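Local coordinates for galectin (Danio rerio, PDB 6E20), which binds beta-galactoside sugars through a galectin carbohydrate-recognition domain and probably recognises glycans on cell surfaces and on viral envelope glycoproteins, at residues B[16-22]-B[83-89]; B[24-30]-B[123-127]; B[36-42]-B[108-114]; B[45-49]-B[77-81]. All coordinates share one frame; numbering follows the deposited sequence.

Contact 1. Residues B[16-22]-B[83-89]; sequences TLTITGV and KEFQIKI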
# COMPACT_ATOMS: atom_id res chain seq x y z
N THR B 16 -12.26 -0.09 7.02
CA THR B 16 -11.68 1.28 7.06
C THR B 16 -10.37 1.23 6.27
O THR B 16 -9.60 0.26 6.42
CB THR B 16 -11.48 1.80 8.49
OG1 THR B 16 -12.51 1.24 9.30
CG2 THR B 16 -11.54 3.31 8.56
N LEU B 17 -10.19 2.22 5.41
CA LEU B 17 -8.90 2.51 4.74
C LEU B 17 -8.20 3.63 5.51
O LEU B 17 -8.79 4.72 5.61
CB LEU B 17 -9.21 2.92 3.31
CG LEU B 17 -8.08 3.61 2.57
CD1 LEU B 17 -6.83 2.74 2.54
CD2 LEU B 17 -8.54 3.97 1.17
N THR B 18 -7.02 3.35 6.06
CA THR B 18 -6.18 4.32 6.80
C THR B 18 -5.01 4.71 5.89
O THR B 18 -4.32 3.81 5.43
CB THR B 18 -5.76 3.78 8.17
OG1 THR B 18 -6.96 3.46 8.88
CG2 THR B 18 -4.97 4.78 8.98
N ILE B 19 -4.90 6.00 5.57
CA ILE B 19 -3.82 6.55 4.69
C ILE B 19 -2.96 7.43 5.57
O ILE B 19 -3.53 8.35 6.20
CB ILE B 19 -4.39 7.32 3.48
CG1 ILE B 19 -5.25 6.42 2.59
CG2 ILE B 19 -3.25 7.98 2.69
CD1 ILE B 19 -6.18 7.16 1.67
N THR B 20 -1.67 7.12 5.63
CA THR B 20 -0.64 7.93 6.32
C THR B 20 0.26 8.55 5.25
O THR B 20 0.77 7.82 4.39
CB THR B 20 0.20 7.11 7.30
OG1 THR B 20 -0.73 6.25 7.96
CG2 THR B 20 0.92 7.98 8.31
N GLY B 21 0.44 9.86 5.34
CA GLY B 21 1.17 10.63 4.33
C GLY B 21 1.66 11.94 4.89
O GLY B 21 1.28 12.30 6.02
N VAL B 22 2.50 12.60 4.11
CA VAL B 22 3.02 13.96 4.38
C VAL B 22 2.96 14.73 3.07
O VAL B 22 3.56 14.27 2.09
CB VAL B 22 4.46 13.90 4.90
CG1 VAL B 22 4.96 15.27 5.32
CG2 VAL B 22 4.63 12.88 6.02
N LYS B 83 3.83 18.18 6.93
CA LYS B 83 3.34 17.64 8.23
C LYS B 83 2.60 16.34 7.98
O LYS B 83 1.72 16.35 7.09
CB LYS B 83 2.48 18.66 8.96
CG LYS B 83 3.32 19.75 9.61
CD LYS B 83 4.33 19.13 10.58
CE LYS B 83 5.72 19.63 10.31
NZ LYS B 83 5.72 21.11 10.23
N GLU B 84 2.94 15.29 8.72
CA GLU B 84 2.29 13.96 8.60
C GLU B 84 0.80 14.12 8.90
O GLU B 84 0.46 14.89 9.81
CB GLU B 84 2.86 12.91 9.54
CG GLU B 84 2.12 11.58 9.41
CD GLU B 84 2.69 10.40 10.18
OE1 GLU B 84 1.99 9.92 11.08
OE2 GLU B 84 3.81 9.99 9.89
N PHE B 85 -0.04 13.42 8.15
CA PHE B 85 -1.49 13.27 8.41
C PHE B 85 -1.85 11.79 8.35
O PHE B 85 -1.12 10.97 7.72
CB PHE B 85 -2.32 14.05 7.39
CG PHE B 85 -2.16 13.52 5.98
CD1 PHE B 85 -2.81 12.37 5.57
CD2 PHE B 85 -1.30 14.15 5.10
CE1 PHE B 85 -2.62 11.87 4.29
CE2 PHE B 85 -1.13 13.65 3.81
CZ PHE B 85 -1.78 12.51 3.41
N GLN B 86 -2.97 11.49 8.99
CA GLN B 86 -3.68 10.20 8.91
C GLN B 86 -5.15 10.51 8.59
O GLN B 86 -5.74 11.38 9.25
CB GLN B 86 -3.46 9.38 10.18
CG GLN B 86 -3.55 7.90 9.90
CD GLN B 86 -3.20 7.03 11.08
OE1 GLN B 86 -4.02 6.81 11.97
NE2 GLN B 86 -1.99 6.49 11.06
N ILE B 87 -5.63 9.90 7.50
CA ILE B 87 -7.02 9.97 6.97
C ILE B 87 -7.62 8.56 7.02
O ILE B 87 -6.90 7.58 6.69
CB ILE B 87 -7.02 10.52 5.54
CG1 ILE B 87 -6.50 11.96 5.49
CG2 ILE B 87 -8.37 10.39 4.87
CD1 ILE B 87 -6.11 12.40 4.08
N LYS B 88 -8.88 8.45 7.44
CA LYS B 88 -9.64 7.18 7.44
C LYS B 88 -10.77 7.35 6.45
O LYS B 88 -11.30 8.48 6.37
CB LYS B 88 -10.17 6.83 8.83
CG LYS B 88 -9.08 6.67 9.87
CD LYS B 88 -9.48 5.81 11.03
CE LYS B 88 -8.28 5.33 11.80
NZ LYS B 88 -8.72 4.62 13.03
N ILE B 89 -11.04 6.30 5.68
CA ILE B 89 -12.18 6.25 4.72
C ILE B 89 -12.93 4.96 4.99
O ILE B 89 -12.31 3.88 4.90
CB ILE B 89 -11.70 6.37 3.26
CG1 ILE B 89 -10.86 7.63 3.09
CG2 ILE B 89 -12.88 6.32 2.27
CD1 ILE B 89 -10.46 7.90 1.67
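Gly21 lies flat against the phenyl ring of Phe85 in the antiparallel pairing of strands 16-22 and 85-89, neighbours in the five-stranded sheet of the galectin beta-sandwich. The CA of Gly21 sits over the ring face, 4.0 Å from the centroid of Phe85, in a CH-pi contact. Phe85 swings its CG between its own N and carbonyl carbon (chi1 64°), which folds the ring back over the opposite strand; glycine, with no side chain, leaves room for the ring to lie on its backbone.

Beyond Gly21, side chains alternate between the two faces. Leu17, Ile19, Ile87 and Ile89 point into the sandwich, branched aliphatic residues that fill the core against Ile32 and Ile34 of the other sheet; Ile19 CD1 approaches Ile89 CD1 at 4.3 Å. On the outer face, Thr18, Thr20, Gln86 and Lys88 suit a solvent-facing surface while keeping the extended backbone. The methyl CG2 of Thr18 crosses the stem of Gln86, 3.5 Å from its CG, whereas Lys88 runs alongside Thr18 in the same direction. Gln86 NE2 adds a weak hydrogen bond to Thr20 OG1. Glu84 reaches out extended, laying its carboxylate carbon against Thr20 CG2.

Pairs of backbone hydrogen bonds join Leu17 with Ile89, Ile19 with Ile87 and Gly21 with Phe85; in the last, Phe85 N meets Gly21 O at 2.7 Å.

Contact 2. Residues B[24-30]-B[123-127]; sequences KPDSTNF and EGEVR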
# COMPACT_ATOMS: atom_id res chain seq x y z
N LYS B 24 4.22 17.14 0.39
CA LYS B 24 5.57 17.68 0.08
C LYS B 24 5.67 19.10 0.62
O LYS B 24 4.67 19.81 0.71
CB LYS B 24 5.86 17.70 -1.42
CG LYS B 24 5.70 16.37 -2.15
CD LYS B 24 6.76 15.38 -1.86
CE LYS B 24 6.61 14.09 -2.65
NZ LYS B 24 6.99 14.26 -4.07
N PRO B 25 6.88 19.56 1.00
CA PRO B 25 7.04 20.91 1.54
C PRO B 25 6.48 22.01 0.63
O PRO B 25 6.07 23.01 1.14
CB PRO B 25 8.57 21.07 1.72
CG PRO B 25 9.09 19.65 1.82
CD PRO B 25 8.14 18.80 0.99
N ASP B 26 6.49 21.79 -0.68
CA ASP B 26 6.05 22.79 -1.69
C ASP B 26 4.72 22.35 -2.30
O ASP B 26 4.36 22.87 -3.37
CB ASP B 26 7.12 22.96 -2.79
CG ASP B 26 7.31 21.75 -3.70
OD1 ASP B 26 6.91 20.62 -3.32
OD2 ASP B 26 7.87 21.96 -4.77
N SER B 27 3.96 21.48 -1.63
CA SER B 27 2.67 20.98 -2.15
C SER B 27 1.69 22.12 -2.45
O SER B 27 1.51 23.01 -1.60
CB SER B 27 2.08 19.96 -1.21
OG SER B 27 0.89 19.39 -1.76
N THR B 28 1.08 22.12 -3.64
CA THR B 28 -0.04 23.02 -4.00
C THR B 28 -1.34 22.26 -3.75
O THR B 28 -2.36 22.88 -3.50
CB THR B 28 0.04 23.53 -5.45
OG1 THR B 28 -0.18 22.43 -6.34
CG2 THR B 28 1.37 24.19 -5.76
N ASN B 29 -1.28 20.95 -3.90
CA ASN B 29 -2.47 20.07 -3.80
C ASN B 29 -2.00 18.61 -3.91
O ASN B 29 -0.83 18.37 -4.36
CB ASN B 29 -3.52 20.43 -4.86
CG ASN B 29 -3.21 19.91 -6.24
OD1 ASN B 29 -2.20 20.29 -6.85
ND2 ASN B 29 -4.05 18.99 -6.71
N PHE B 30 -2.90 17.68 -3.60
CA PHE B 30 -2.68 16.23 -3.80
C PHE B 30 -4.04 15.56 -3.87
O PHE B 30 -5.01 16.21 -3.48
CB PHE B 30 -1.79 15.61 -2.72
CG PHE B 30 -2.34 15.61 -1.32
CD1 PHE B 30 -2.08 16.66 -0.45
CD2 PHE B 30 -3.08 14.54 -0.84
CE1 PHE B 30 -2.57 16.65 0.85
CE2 PHE B 30 -3.58 14.52 0.45
CZ PHE B 30 -3.31 15.57 1.31
N GLU B 123 -1.90 11.05 -6.24
CA GLU B 123 -1.28 11.93 -7.26
C GLU B 123 -1.00 13.30 -6.64
O GLU B 123 -1.57 13.65 -5.56
CB GLU B 123 -2.13 11.99 -8.53
CG GLU B 123 -3.22 13.03 -8.53
CD GLU B 123 -4.31 12.76 -9.56
OE1 GLU B 123 -3.97 12.32 -10.68
OE2 GLU B 123 -5.51 12.99 -9.23
N GLY B 124 -0.06 14.00 -7.26
CA GLY B 124 0.38 15.31 -6.80
C GLY B 124 1.41 15.22 -5.71
O GLY B 124 1.99 14.13 -5.48
N GLU B 125 1.61 16.35 -5.04
CA GLU B 125 2.78 16.64 -4.19
C GLU B 125 2.52 16.11 -2.78
O GLU B 125 2.33 16.90 -1.83
CB GLU B 125 3.04 18.15 -4.31
CG GLU B 125 3.30 18.60 -5.75
CD GLU B 125 2.80 19.99 -6.17
OE1 GLU B 125 1.67 20.39 -5.76
OE2 GLU B 125 3.54 20.68 -6.92
N VAL B 126 2.56 14.78 -2.63
CA VAL B 126 2.38 14.06 -1.33
C VAL B 126 3.24 12.81 -1.34
O VAL B 126 3.38 12.20 -2.40
CB VAL B 126 0.91 13.72 -1.10
CG1 VAL B 126 0.38 12.72 -2.11
CG2 VAL B 126 0.64 13.25 0.32
N ARG B 127 3.78 12.42 -0.19
CA ARG B 127 4.45 11.11 -0.01
C ARG B 127 3.51 10.22 0.81
O ARG B 127 2.99 10.68 1.85
CB ARG B 127 5.86 11.23 0.55
CG ARG B 127 6.03 12.10 1.79
CD ARG B 127 7.52 12.31 2.06
NE ARG B 127 7.84 13.30 3.09
CZ ARG B 127 7.63 14.62 2.99
NH1 ARG B 127 7.08 15.13 1.90
NH2 ARG B 127 7.96 15.43 3.98
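Phe30 turns one face of its ring to Val126, whose CG2 stands 4.2 Å from the centroid of the Phe30 ring in a CH-pi contact, while Val126 CG1 rests on Phe30 CB. The other flat group, the guanidinium of Arg127, receives Lys24 CA at its edge, near its plane, with Lys24 CD and Pro25 CD also close to NH1; its NH2 is held by a salt bridge to Asp82.

The polar centre is Glu125, which links the ends of strands 116-124 and 126-133 through an inverse gamma turn. Its carbonyl oxygen accepts two hydrogen bonds from opposite faces of its plane: Lys24 N at 2.9 Å, well above that plane, and Ser27 OG, also at 2.9 Å. Ser27 is short enough to make this reach with its hydroxyl anti to its own N (chi1 -176°). The carboxylate of Glu125, bent at chi2, grips Thr28 twice through one oxygen. Thr28 OG1 donates to the syn lone pair of Glu125 OE1 at 2.8 Å, and Thr28 N meets the same oxygen from above the carboxylate plane. A backbone bond from Glu125 N to Asn29 O (3.2 Å) closes this side. Gly124, with a positive phi that suits glycine, passes close to Asn29 O and Phe30 CA.

The type I beta turn 24-27 begins the crossing from strand 16-23 to strand 30-34, hence from one sheet of the sandwich to the other. Phe30 packs against Pro23, Pro47 and Phe85, while strand 126-133 pairs with strand 16-23 through Val22 and Arg127.

Contact 3. Residues B[36-42]-B[108-114]; sequences HSPEDIA and FPNRQGS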
# COMPACT_ATOMS: atom_id res chain seq x y z
N HIS B 36 -12.03 1.81 -9.99
CA HIS B 36 -11.79 0.56 -10.75
C HIS B 36 -10.56 0.71 -11.65
O HIS B 36 -9.94 -0.29 -11.93
CB HIS B 36 -13.06 0.19 -11.54
CG HIS B 36 -14.22 -0.15 -10.67
ND1 HIS B 36 -14.16 -1.13 -9.70
CD2 HIS B 36 -15.48 0.35 -10.62
CE1 HIS B 36 -15.32 -1.23 -9.09
NE2 HIS B 36 -16.14 -0.32 -9.62
N SER B 37 -10.23 1.91 -12.10
CA SER B 37 -9.20 2.14 -13.16
C SER B 37 -8.95 3.63 -13.28
O SER B 37 -9.72 4.42 -12.76
CB SER B 37 -9.69 1.60 -14.48
OG SER B 37 -10.57 2.54 -15.08
N PRO B 38 -7.91 4.07 -14.03
CA PRO B 38 -7.68 5.50 -14.25
C PRO B 38 -8.89 6.22 -14.88
O PRO B 38 -9.04 7.42 -14.66
CB PRO B 38 -6.43 5.50 -15.15
CG PRO B 38 -5.75 4.17 -14.88
CD PRO B 38 -6.89 3.21 -14.66
N GLU B 39 -9.76 5.50 -15.58
CA GLU B 39 -10.93 6.05 -16.31
C GLU B 39 -12.21 5.86 -15.50
O GLU B 39 -13.25 6.29 -16.00
CB GLU B 39 -11.10 5.37 -17.67
CG GLU B 39 -10.14 5.89 -18.73
CD GLU B 39 -8.76 5.27 -18.71
OE1 GLU B 39 -8.66 4.07 -18.34
OE2 GLU B 39 -7.78 5.98 -19.06
N ASP B 40 -12.16 5.28 -14.30
CA ASP B 40 -13.37 5.02 -13.49
C ASP B 40 -13.01 5.21 -12.02
O ASP B 40 -12.59 4.25 -11.39
CB ASP B 40 -13.97 3.65 -13.83
CG ASP B 40 -15.36 3.38 -13.26
OD1 ASP B 40 -15.91 4.29 -12.62
OD2 ASP B 40 -15.88 2.25 -13.46
N ILE B 41 -13.16 6.43 -11.51
CA ILE B 41 -12.79 6.81 -10.12
C ILE B 41 -14.08 7.16 -9.38
O ILE B 41 -14.69 8.15 -9.74
CB ILE B 41 -11.80 7.99 -10.09
CG1 ILE B 41 -10.56 7.71 -10.94
CG2 ILE B 41 -11.42 8.35 -8.65
CD1 ILE B 41 -9.81 6.49 -10.50
N ALA B 42 -14.40 6.41 -8.33
CA ALA B 42 -15.61 6.56 -7.49
C ALA B 42 -15.46 7.72 -6.51
O ALA B 42 -16.46 8.43 -6.25
CB ALA B 42 -15.85 5.27 -6.75
N PHE B 108 -19.28 11.92 1.06
CA PHE B 108 -19.31 12.03 -0.42
C PHE B 108 -20.05 10.82 -0.96
O PHE B 108 -19.73 9.69 -0.59
CB PHE B 108 -17.89 12.15 -0.99
CG PHE B 108 -17.90 12.28 -2.50
CD1 PHE B 108 -18.06 13.51 -3.10
CD2 PHE B 108 -17.83 11.16 -3.30
CE1 PHE B 108 -18.14 13.61 -4.48
CE2 PHE B 108 -17.88 11.27 -4.69
CZ PHE B 108 -18.04 12.49 -5.27
N PRO B 109 -21.08 10.99 -1.82
CA PRO B 109 -21.82 9.84 -2.33
C PRO B 109 -20.95 8.89 -3.16
O PRO B 109 -20.12 9.31 -3.97
CB PRO B 109 -22.93 10.47 -3.17
CG PRO B 109 -22.35 11.78 -3.61
CD PRO B 109 -21.57 12.25 -2.39
N ASN B 110 -21.21 7.61 -2.95
CA ASN B 110 -20.70 6.51 -3.79
C ASN B 110 -21.58 6.38 -5.04
O ASN B 110 -22.32 5.38 -5.15
CB ASN B 110 -20.63 5.21 -2.99
CG ASN B 110 -19.94 4.08 -3.72
OD1 ASN B 110 -20.07 2.93 -3.30
ND2 ASN B 110 -19.26 4.37 -4.81
N ARG B 111 -21.43 7.32 -5.98
CA ARG B 111 -22.24 7.40 -7.23
C ARG B 111 -21.98 6.16 -8.10
O ARG B 111 -22.95 5.68 -8.72
CB ARG B 111 -21.93 8.65 -8.05
CG ARG B 111 -22.16 9.94 -7.28
CD ARG B 111 -21.34 11.04 -7.91
NE ARG B 111 -21.67 12.36 -7.39
CZ ARG B 111 -20.90 13.44 -7.52
NH1 ARG B 111 -19.73 13.36 -8.12
NH2 ARG B 111 -21.30 14.59 -7.01
N GLN B 112 -20.74 5.67 -8.15
CA GLN B 112 -20.39 4.46 -8.95
C GLN B 112 -21.16 3.26 -8.40
O GLN B 112 -21.46 2.38 -9.18
CB GLN B 112 -18.87 4.27 -9.03
CG GLN B 112 -18.41 3.01 -9.79
CD GLN B 112 -18.60 3.05 -11.29
OE1 GLN B 112 -18.38 2.05 -12.00
NE2 GLN B 112 -18.98 4.20 -11.81
N GLY B 113 -21.45 3.21 -7.11
CA GLY B 113 -22.37 2.22 -6.51
C GLY B 113 -21.72 0.90 -6.15
O GLY B 113 -22.42 0.08 -5.52
N SER B 114 -20.46 0.65 -6.53
CA SER B 114 -19.83 -0.68 -6.32
C SER B 114 -19.56 -0.87 -4.82
O SER B 114 -19.51 0.14 -4.08
CB SER B 114 -18.61 -0.90 -7.16
OG SER B 114 -18.81 -0.45 -8.49
O HOH W 1 -18.80 7.82 -7.40
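Ala42 O and Gln112 N are joined through a bridging water instead of directly: the water donates to Ala42 O at 2.7 Å and accepts from Gln112 N at 3.0 Å. It links two backbones whose nearest CA atoms, those of Ala42 and Gln112, are 5.4 Å apart. Alanine suits this close approach, its single methyl meeting Gln112 CB at 3.9 Å. The same carbonyl oxygen, Ala42 O, also lies near the plane of the Phe108 ring at its edge, 3.5 Å from CE2.

The direct side-chain bond is between His36 and Ser114. His36 NE2 and Ser114 OG are 2.9 Å apart, and either could be the donor. His36 projects toward the 108-114 segment with CG anti to its carbonyl carbon (chi1 -65°), and the small serine leaves its hydroxyl at the ring edge.

Between these two links, Gln112, bent at chi2, meets Asp40 from the opposite direction, the carboxylate and amide planes 78° apart. Segment 108-114 carries the chain of the galectin sandwich from edge strand 105-109 to strand 116-124 of the other sheet, through a type I turn from Asn110 to Gly113. Gly113, with positive phi, suits the end of that turn. Strands 30-34 and 40-47 form a hairpin within one sheet, and its bend holds a classic beta bulge, His36 and Ser37 both facing Asp40. There Ser37 OG accepts from Glu39 N, making an ST turn within the type I turn 37-40.

Tyr117 of strand 116-124 packs on His36, Ala42 and Gln112. Arg111 lays one guanidinium face over Phe108 CZ and is tied by hydrogen bonds to Asn61, Ser62 and the carbonyl of Glu70.

Contact 4. Residues B[45-49]-B[77-81]; sequences MNPRF and FPFIQ. With GAL (beta-D-galactopyranose), chain D; NDG (2-acetamido-2-deoxy-alpha-D-glucopyranose), chain C.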
# COMPACT_ATOMS: atom_id res chain seq x y z
N MET B 45 -10.45 12.61 -4.00
CA MET B 45 -10.41 13.54 -2.84
C MET B 45 -9.15 14.38 -2.96
O MET B 45 -8.06 13.79 -2.93
CB MET B 45 -10.42 12.79 -1.51
CG MET B 45 -10.35 13.73 -0.33
SD MET B 45 -10.00 12.84 1.16
CE MET B 45 -9.48 14.19 2.22
N ASN B 46 -9.31 15.69 -3.07
CA ASN B 46 -8.25 16.59 -3.58
C ASN B 46 -8.12 17.76 -2.61
O ASN B 46 -8.69 18.84 -2.83
CB ASN B 46 -8.55 16.93 -5.04
CG ASN B 46 -7.55 17.86 -5.68
OD1 ASN B 46 -7.93 18.70 -6.49
ND2 ASN B 46 -6.28 17.72 -5.32
N PRO B 47 -7.39 17.58 -1.49
CA PRO B 47 -6.95 18.71 -0.67
C PRO B 47 -6.08 19.67 -1.50
O PRO B 47 -5.10 19.24 -2.08
CB PRO B 47 -6.19 18.04 0.48
CG PRO B 47 -6.80 16.64 0.56
CD PRO B 47 -7.01 16.28 -0.90
N ARG B 48 -6.51 20.93 -1.59
CA ARG B 48 -5.85 22.02 -2.33
C ARG B 48 -5.32 23.07 -1.35
O ARG B 48 -6.14 23.82 -0.76
CB ARG B 48 -6.85 22.59 -3.34
CG ARG B 48 -7.30 21.58 -4.40
CD ARG B 48 -8.35 22.17 -5.33
NE ARG B 48 -8.80 21.22 -6.34
CZ ARG B 48 -9.65 21.51 -7.32
NH1 ARG B 48 -10.17 22.72 -7.44
NH2 ARG B 48 -9.99 20.59 -8.19
N PHE B 49 -4.00 23.16 -1.20
CA PHE B 49 -3.33 24.28 -0.49
C PHE B 49 -3.62 25.54 -1.30
O PHE B 49 -4.16 26.55 -0.75
CB PHE B 49 -1.83 24.04 -0.35
CG PHE B 49 -1.51 22.86 0.54
CD1 PHE B 49 -1.62 22.99 1.92
CD2 PHE B 49 -1.22 21.62 0.01
CE1 PHE B 49 -1.40 21.91 2.75
CE2 PHE B 49 -0.97 20.54 0.83
CZ PHE B 49 -1.08 20.68 2.21
N PHE B 77 -9.80 22.15 6.58
CA PHE B 77 -8.49 21.90 5.93
C PHE B 77 -7.40 21.72 6.98
O PHE B 77 -6.56 22.60 7.15
CB PHE B 77 -8.09 23.04 4.99
CG PHE B 77 -7.08 22.66 3.94
CD1 PHE B 77 -7.46 21.97 2.79
CD2 PHE B 77 -5.75 23.05 4.06
CE1 PHE B 77 -6.52 21.64 1.82
CE2 PHE B 77 -4.82 22.71 3.10
CZ PHE B 77 -5.20 22.02 1.97
N PRO B 78 -7.32 20.55 7.65
CA PRO B 78 -6.29 20.31 8.65
C PRO B 78 -5.09 19.60 8.01
O PRO B 78 -4.67 18.59 8.54
CB PRO B 78 -7.03 19.39 9.64
CG PRO B 78 -7.87 18.52 8.71
CD PRO B 78 -8.25 19.42 7.54
N PHE B 79 -4.62 20.09 6.86
CA PHE B 79 -3.36 19.64 6.24
C PHE B 79 -2.36 20.78 6.28
O PHE B 79 -2.76 21.95 6.15
CB PHE B 79 -3.55 19.17 4.80
CG PHE B 79 -4.59 18.08 4.70
CD1 PHE B 79 -4.28 16.78 5.07
CD2 PHE B 79 -5.88 18.37 4.27
CE1 PHE B 79 -5.24 15.78 5.00
CE2 PHE B 79 -6.84 17.36 4.21
CZ PHE B 79 -6.51 16.08 4.58
N ILE B 80 -1.08 20.42 6.38
CA ILE B 80 0.03 21.40 6.33
C ILE B 80 1.16 20.80 5.52
O ILE B 80 1.48 19.60 5.76
CB ILE B 80 0.53 21.78 7.73
CG1 ILE B 80 -0.58 22.36 8.62
CG2 ILE B 80 1.70 22.74 7.62
CD1 ILE B 80 -0.32 22.18 10.09
N GLN B 81 1.77 21.64 4.69
CA GLN B 81 3.00 21.29 3.92
C GLN B 81 4.00 20.68 4.92
O GLN B 81 4.21 21.27 6.03
CB GLN B 81 3.57 22.51 3.17
CG GLN B 81 2.69 23.05 2.04
CD GLN B 81 1.69 24.12 2.43
OE1 GLN B 81 1.15 24.14 3.55
NE2 GLN B 81 1.42 25.04 1.51
C1 GAL D . -10.56 20.00 -11.72
C2 GAL D . -9.11 19.60 -11.59
C3 GAL D . -9.00 18.08 -11.58
C4 GAL D . -9.91 17.50 -10.50
C5 GAL D . -11.35 18.00 -10.74
C6 GAL D . -12.36 17.53 -9.67
O2 GAL D . -8.44 20.15 -12.72
O3 GAL D . -7.66 17.71 -11.34
O4 GAL D . -9.38 17.95 -9.26
O5 GAL D . -11.37 19.43 -10.73
O6 GAL D . -13.63 18.20 -9.83
C1 NDG C . -13.44 24.38 -12.37
C2 NDG C . -13.19 23.90 -10.89
C3 NDG C . -11.95 23.08 -10.73
C4 NDG C . -11.83 22.04 -11.84
C5 NDG C . -11.81 22.77 -13.18
C6 NDG C . -11.55 21.83 -14.37
C7 NDG C . -14.13 25.48 -9.50
C8 NDG C . -14.86 26.29 -8.47
O5 NDG C . -13.07 23.43 -13.37
O3 NDG C . -12.11 22.53 -9.43
O4 NDG C . -10.57 21.42 -11.61
O6 NDG C . -12.51 20.76 -14.35
O7 NDG C . -14.49 25.15 -10.47
N2 NDG C . -13.02 24.86 -9.76
O1 NDG C . -12.80 25.61 -12.62
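Phe49 and Phe77 are brought together by different first torsions: CG of Phe49 stands anti to its carbonyl carbon (chi1 -66°), while Phe77 sends its CG anti to its backbone N (chi1 -158°). The rings meet in a T-shaped stack, the edge of Phe77 against the face of Phe49, with centroids 5.1 Å apart and planes at 90°. Gln81, bent at chi2, covers the opposite face of Phe49: its CG lies 4.2 Å from the Phe49 centroid, and its amide stacks on the ring. A long, flexible glutamine can thus cover the ring with methylene and amide while lying at the surface.

Pro47, rigid and apolar, packs on both Phe77 and Phe79, with its CG 3.7 Å from Phe79 CE2. Met45 brings its terminal methyl CE near Phe79 CZ.

Just past the strand, Arg48 reaches the sugars with an extended chain. NH1 of Arg48 donates to O3 of the N-acetylglucosamine at 2.8 Å, and its NH2 to galactose O4 at 2.9 Å. Asn46 OD1 takes the Arg48 NE hydrogen at 2.7 Å, fixing the guanidinium, which Asp54 also holds by a salt bridge.

Strand 40-47 and the residues just after it thus carry sugar-binding groups outward and apolar ones inward, the strand lying between strands 30-34 and 58-64, while loop 77-81 leads into strand 85-91 of the other sheet.

Contacts 1, 2 and 4 touch one another. Contacts 2 and 4 have centres about 9 Å apart and join through Phe30 O and Asn46 ND2 at 2.7 Å, a probable hydrogen bond that ties the 24-30 loop to a sugar-pocket residue. Contact 1 reaches both through apolar packing: Phe85 CE2 lies 3.8 Å from Phe30 CZ, and Ile87 CD1 lies 3.6 Å from Phe79 CE1. Contact 3 stands apart, its centre about 21 Å from that of contact 4, yet strand 40-47 serves both. Contact 4 alone contains pocket residues; the side chain of Phe108 in contact 3 is about 8 Å from the bound galactose, and the side chain of Glu123 in contact 2 is about 6 Å from it.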